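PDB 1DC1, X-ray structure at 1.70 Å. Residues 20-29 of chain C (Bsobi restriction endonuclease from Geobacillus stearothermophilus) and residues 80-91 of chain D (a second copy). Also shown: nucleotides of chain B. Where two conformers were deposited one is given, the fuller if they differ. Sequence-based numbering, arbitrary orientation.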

# COMPACT_ATOMS: atom_id res chain seq x y z
N THR C 20 1.75 20.37 -7.11
CA THR C 20 2.07 21.53 -6.27
C THR C 20 1.65 21.31 -4.84
O THR C 20 0.78 20.47 -4.57
CB THR C 20 1.39 22.81 -6.77
OG1 THR C 20 -0.02 22.74 -6.55
CG2 THR C 20 1.67 22.98 -8.25
N TYR C 21 2.24 22.06 -3.90
CA TYR C 21 1.84 21.87 -2.50
C TYR C 21 0.36 22.27 -2.36
O TYR C 21 -0.37 21.68 -1.60
CB TYR C 21 2.68 22.67 -1.48
CG TYR C 21 1.90 22.96 -0.19
CD1 TYR C 21 1.78 22.01 0.81
CD2 TYR C 21 1.19 24.16 -0.02
CE1 TYR C 21 0.97 22.21 1.95
CE2 TYR C 21 0.38 24.38 1.10
CZ TYR C 21 0.27 23.40 2.09
OH TYR C 21 -0.60 23.59 3.18
N GLU C 22 -0.10 23.27 -3.09
CA GLU C 22 -1.50 23.67 -2.93
C GLU C 22 -2.46 22.59 -3.37
O GLU C 22 -3.53 22.44 -2.77
CB GLU C 22 -1.78 24.97 -3.69
CG GLU C 22 -0.66 26.04 -3.55
CD GLU C 22 0.49 25.89 -4.56
OE1 GLU C 22 0.29 26.27 -5.74
OE2 GLU C 22 1.59 25.41 -4.18
N GLU C 23 -2.11 21.83 -4.41
CA GLU C 23 -2.97 20.74 -4.87
C GLU C 23 -2.91 19.58 -3.87
O GLU C 23 -3.88 18.89 -3.69
CB GLU C 23 -2.59 20.25 -6.26
CG GLU C 23 -2.99 21.22 -7.33
CD GLU C 23 -4.50 21.50 -7.36
OE1 GLU C 23 -5.31 20.55 -7.34
OE2 GLU C 23 -4.88 22.69 -7.40
N TYR C 24 -1.77 19.35 -3.22
CA TYR C 24 -1.67 18.30 -2.21
C TYR C 24 -2.54 18.69 -1.04
O TYR C 24 -3.34 17.89 -0.59
CB TYR C 24 -0.26 18.16 -1.71
CG TYR C 24 0.55 17.34 -2.63
CD1 TYR C 24 0.12 16.06 -3.01
CD2 TYR C 24 1.80 17.79 -3.06
CE1 TYR C 24 0.90 15.24 -3.79
CE2 TYR C 24 2.61 16.98 -3.85
CZ TYR C 24 2.17 15.70 -4.21
OH TYR C 24 2.96 14.91 -5.03
N ARG C 25 -2.40 19.91 -0.53
CA ARG C 25 -3.23 20.36 0.61
C ARG C 25 -4.73 20.23 0.23
O ARG C 25 -5.57 19.71 1.00
CB ARG C 25 -2.94 21.82 0.94
CG ARG C 25 -4.06 22.46 1.70
CD ARG C 25 -3.73 23.93 2.01
NE ARG C 25 -4.81 24.54 2.78
CZ ARG C 25 -5.96 24.96 2.23
NH1 ARG C 25 -6.17 24.82 0.92
NH2 ARG C 25 -6.92 25.47 3.00
N ALA C 26 -5.11 20.71 -0.95
CA ALA C 26 -6.50 20.58 -1.34
C ALA C 26 -6.96 19.11 -1.39
O ALA C 26 -8.07 18.82 -0.96
CB ALA C 26 -6.77 21.31 -2.69
N GLY C 27 -6.12 18.20 -1.91
CA GLY C 27 -6.45 16.79 -1.98
C GLY C 27 -6.65 16.15 -0.60
O GLY C 27 -7.62 15.40 -0.35
N PHE C 28 -5.74 16.44 0.31
CA PHE C 28 -5.85 15.92 1.65
C PHE C 28 -7.14 16.42 2.33
O PHE C 28 -7.81 15.68 3.04
CB PHE C 28 -4.59 16.33 2.42
CG PHE C 28 -3.48 15.33 2.29
CD1 PHE C 28 -3.51 14.14 3.02
CD2 PHE C 28 -2.45 15.54 1.40
CE1 PHE C 28 -2.51 13.17 2.85
CE2 PHE C 28 -1.48 14.60 1.23
CZ PHE C 28 -1.50 13.39 1.96
N ILE C 29 -7.50 17.67 2.11
CA ILE C 29 -8.71 18.24 2.70
C ILE C 29 -9.94 17.56 2.14
O ILE C 29 -10.88 17.22 2.86
CB ILE C 29 -8.78 19.77 2.44
CG1 ILE C 29 -7.82 20.45 3.40
CG2 ILE C 29 -10.15 20.33 2.73
CD1 ILE C 29 -7.53 21.92 3.12
N ASP D 80 -2.20 11.87 11.04
CA ASP D 80 -0.99 12.65 11.26
C ASP D 80 -0.29 12.91 9.93
O ASP D 80 0.40 13.94 9.76
CB ASP D 80 -0.08 11.96 12.26
CG ASP D 80 -0.58 12.13 13.70
OD1 ASP D 80 -1.45 12.99 13.94
OD2 ASP D 80 -0.08 11.39 14.58
N LYS D 81 -0.49 12.00 8.96
CA LYS D 81 0.08 12.19 7.62
C LYS D 81 -0.58 13.45 6.98
O LYS D 81 0.11 14.31 6.44
CB LYS D 81 -0.16 10.94 6.74
CG LYS D 81 -0.02 11.20 5.26
CD LYS D 81 0.27 9.93 4.45
CE LYS D 81 1.67 9.37 4.65
NZ LYS D 81 1.87 8.11 3.84
N ALA D 82 -1.91 13.56 7.06
CA ALA D 82 -2.60 14.70 6.48
C ALA D 82 -2.30 16.02 7.20
O ALA D 82 -2.24 17.09 6.57
CB ALA D 82 -4.13 14.48 6.47
N LYS D 83 -2.12 15.94 8.51
CA LYS D 83 -1.92 17.11 9.34
C LYS D 83 -0.74 17.95 8.87
O LYS D 83 -0.79 19.19 8.96
CB LYS D 83 -1.87 16.64 10.81
CG LYS D 83 -0.75 17.13 11.70
CD LYS D 83 -1.21 17.06 13.17
CE LYS D 83 -0.07 16.83 14.15
NZ LYS D 83 0.86 15.76 13.71
N LYS D 84 0.27 17.29 8.29
CA LYS D 84 1.45 17.99 7.80
C LYS D 84 1.13 19.08 6.77
O LYS D 84 1.86 20.04 6.60
CB LYS D 84 2.41 17.02 7.10
CG LYS D 84 2.95 15.90 7.93
CD LYS D 84 4.11 15.20 7.13
CE LYS D 84 3.77 14.91 5.65
NZ LYS D 84 2.71 13.86 5.49
N PHE D 85 0.05 18.89 6.04
CA PHE D 85 -0.36 19.78 4.95
C PHE D 85 -1.37 20.87 5.33
O PHE D 85 -1.73 21.70 4.50
CB PHE D 85 -0.97 18.95 3.78
CG PHE D 85 -0.01 17.95 3.15
CD1 PHE D 85 0.14 16.65 3.69
CD2 PHE D 85 0.84 18.33 2.11
CE1 PHE D 85 1.12 15.75 3.21
CE2 PHE D 85 1.83 17.45 1.63
CZ PHE D 85 1.97 16.16 2.19
N LEU D 86 -1.84 20.85 6.57
CA LEU D 86 -2.84 21.82 7.01
C LEU D 86 -2.25 23.02 7.77
O LEU D 86 -1.28 22.88 8.52
CB LEU D 86 -3.90 21.13 7.91
CG LEU D 86 -4.69 19.92 7.38
CD1 LEU D 86 -5.98 19.73 8.16
CD2 LEU D 86 -5.04 20.11 5.93
N THR D 87 -2.86 24.19 7.56
CA THR D 87 -2.48 25.42 8.27
C THR D 87 -3.19 25.35 9.64
O THR D 87 -4.10 24.54 9.85
CB THR D 87 -3.02 26.67 7.52
OG1 THR D 87 -4.46 26.69 7.57
CG2 THR D 87 -2.64 26.64 6.06
N GLU D 88 -2.80 26.21 10.58
CA GLU D 88 -3.47 26.22 11.88
C GLU D 88 -4.99 26.39 11.72
O GLU D 88 -5.78 25.76 12.42
CB GLU D 88 -2.92 27.36 12.76
CG GLU D 88 -3.56 27.38 14.14
CD GLU D 88 -2.97 28.42 15.08
OE1 GLU D 88 -1.82 28.88 14.91
OE2 GLU D 88 -3.69 28.78 16.02
N ASP D 89 -5.38 27.26 10.79
CA ASP D 89 -6.78 27.57 10.48
C ASP D 89 -7.53 26.35 10.01
O ASP D 89 -8.69 26.12 10.38
CB ASP D 89 -6.92 28.61 9.32
CG ASP D 89 -6.38 30.02 9.67
OD1 ASP D 89 -6.27 30.40 10.88
OD2 ASP D 89 -6.07 30.76 8.68
N ASP D 90 -6.89 25.57 9.14
CA ASP D 90 -7.51 24.38 8.60
C ASP D 90 -7.78 23.44 9.75
O ASP D 90 -8.85 22.84 9.83
CB ASP D 90 -6.59 23.68 7.61
CG ASP D 90 -6.37 24.45 6.33
OD1 ASP D 90 -7.22 25.25 5.91
OD2 ASP D 90 -5.31 24.19 5.73
N LYS D 91 -6.79 23.31 10.64
CA LYS D 91 -6.91 22.43 11.79
C LYS D 91 -8.07 22.85 12.72
O LYS D 91 -8.90 22.02 13.11
CB LYS D 91 -5.58 22.43 12.54
CG LYS D 91 -4.40 21.98 11.71
CD LYS D 91 -3.17 21.84 12.59
CE LYS D 91 -1.99 21.50 11.78
NZ LYS D 91 -0.77 21.84 12.52
P DG B 10 -1.27 8.25 10.71
OP1 DG B 10 -1.92 9.00 11.82
OP2 DG B 10 -0.52 8.99 9.67
O5' DG B 10 -0.43 7.06 11.35
C5' DG B 10 0.96 7.16 11.59
C4' DG B 10 1.59 5.79 11.48
O4' DG B 10 1.31 5.24 10.18
C3' DG B 10 3.10 5.87 11.56
O3' DG B 10 3.50 5.59 12.88
C2' DG B 10 3.60 4.79 10.63
C1' DG B 10 2.50 4.74 9.58
N9 DG B 10 2.78 5.55 8.39
C8 DG B 10 2.04 6.62 7.94
N7 DG B 10 2.46 7.08 6.80
C5 DG B 10 3.56 6.28 6.49
C6 DG B 10 4.43 6.30 5.33
O6 DG B 10 4.43 7.08 4.37
N1 DG B 10 5.40 5.28 5.40
C2 DG B 10 5.56 4.42 6.47
N2 DG B 10 6.60 3.53 6.38
N3 DG B 10 4.77 4.42 7.56
C4 DG B 10 3.79 5.36 7.48
P DA B 9 -4.20 8.82 5.42
OP1 DA B 9 -5.63 8.50 5.15
OP2 DA B 9 -3.76 10.24 5.34
O5' DA B 9 -3.71 8.21 6.83
C5' DA B 9 -4.47 7.20 7.57
C4' DA B 9 -3.54 6.20 8.21
O4' DA B 9 -3.12 5.18 7.29
C3' DA B 9 -2.24 6.76 8.77
O3' DA B 9 -2.47 7.44 10.01
C2' DA B 9 -1.37 5.51 8.87
C1' DA B 9 -1.82 4.71 7.65
N9 DA B 9 -0.94 4.92 6.50
C8 DA B 9 -0.96 5.97 5.60
N7 DA B 9 -0.02 5.90 4.69
C5 DA B 9 0.66 4.73 5.00
C6 DA B 9 1.77 4.08 4.40
N6 DA B 9 2.41 4.52 3.32
N1 DA B 9 2.20 2.95 4.97
C2 DA B 9 1.57 2.48 6.06
N3 DA B 9 0.54 2.98 6.70
C4 DA B 9 0.12 4.12 6.11

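Phe D85 is the knob of this contact. Its CB points toward the helix of chain C, and an m rotamer (chi1 -61°) lays the ring among Tyr C21, Tyr C24, Arg C25 and Phe C28, where it loses more area than any other residue here. Phe C28, also pointing toward its partner and also m, completes an offset stack: centroids 4.4 Å apart, planes within 8° of parallel, with Phe C28 CE2 3.5 Å from Phe D85 CE1. The nearly parallel planes let one flat face cover the other, and both rings lose much of their area to the partner. Ala D82 adds a methyl to this apolar patch, its CB 3.5 Å from Phe C28 CD1.

Tyr C21 starts sideways, yet its t rotamer (chi1 154°) carries the phenol back to the partner. There Tyr C21 CE1 meets the edge of the Phe D85 ring, 3.9 Å from Phe D85 CD2, and Tyr C21 OH donates a 2.6 Å hydrogen bond to Phe D85 O. A tyrosine thus serves the ring and the carbonyl of one residue.

One helical turn on, Arg C25 repeats the strategy. It also leaves sideways, and three successive t angles extend the chain past Phe D85 before chi4 turns to -78°. The guanidinium then meets Asp D90 through two hydrogen bonds of a salt bridge, Arg C25 NE to Asp D90 OD2 at 3.0 Å and Arg C25 NH2 to Asp D90 OD1 at 2.9 Å, with OD1 near its plane. Asp D90 is held ready: in its m rotamer, OD2 also accepts from Thr D87 N at 3.1 Å, while Thr D87, chi1 p, caps the helix by accepting from Asp D90 N at OG1, 3.1 Å away.

Ile C29 closes the apolar seam, its CG1 3.8 Å from Leu D86 CD2. Altogether 489 Å² is buried. The rule is a stacked aromatic centre built from residues that point toward the partner, with longer side chains, polar and apolar, bending in around it.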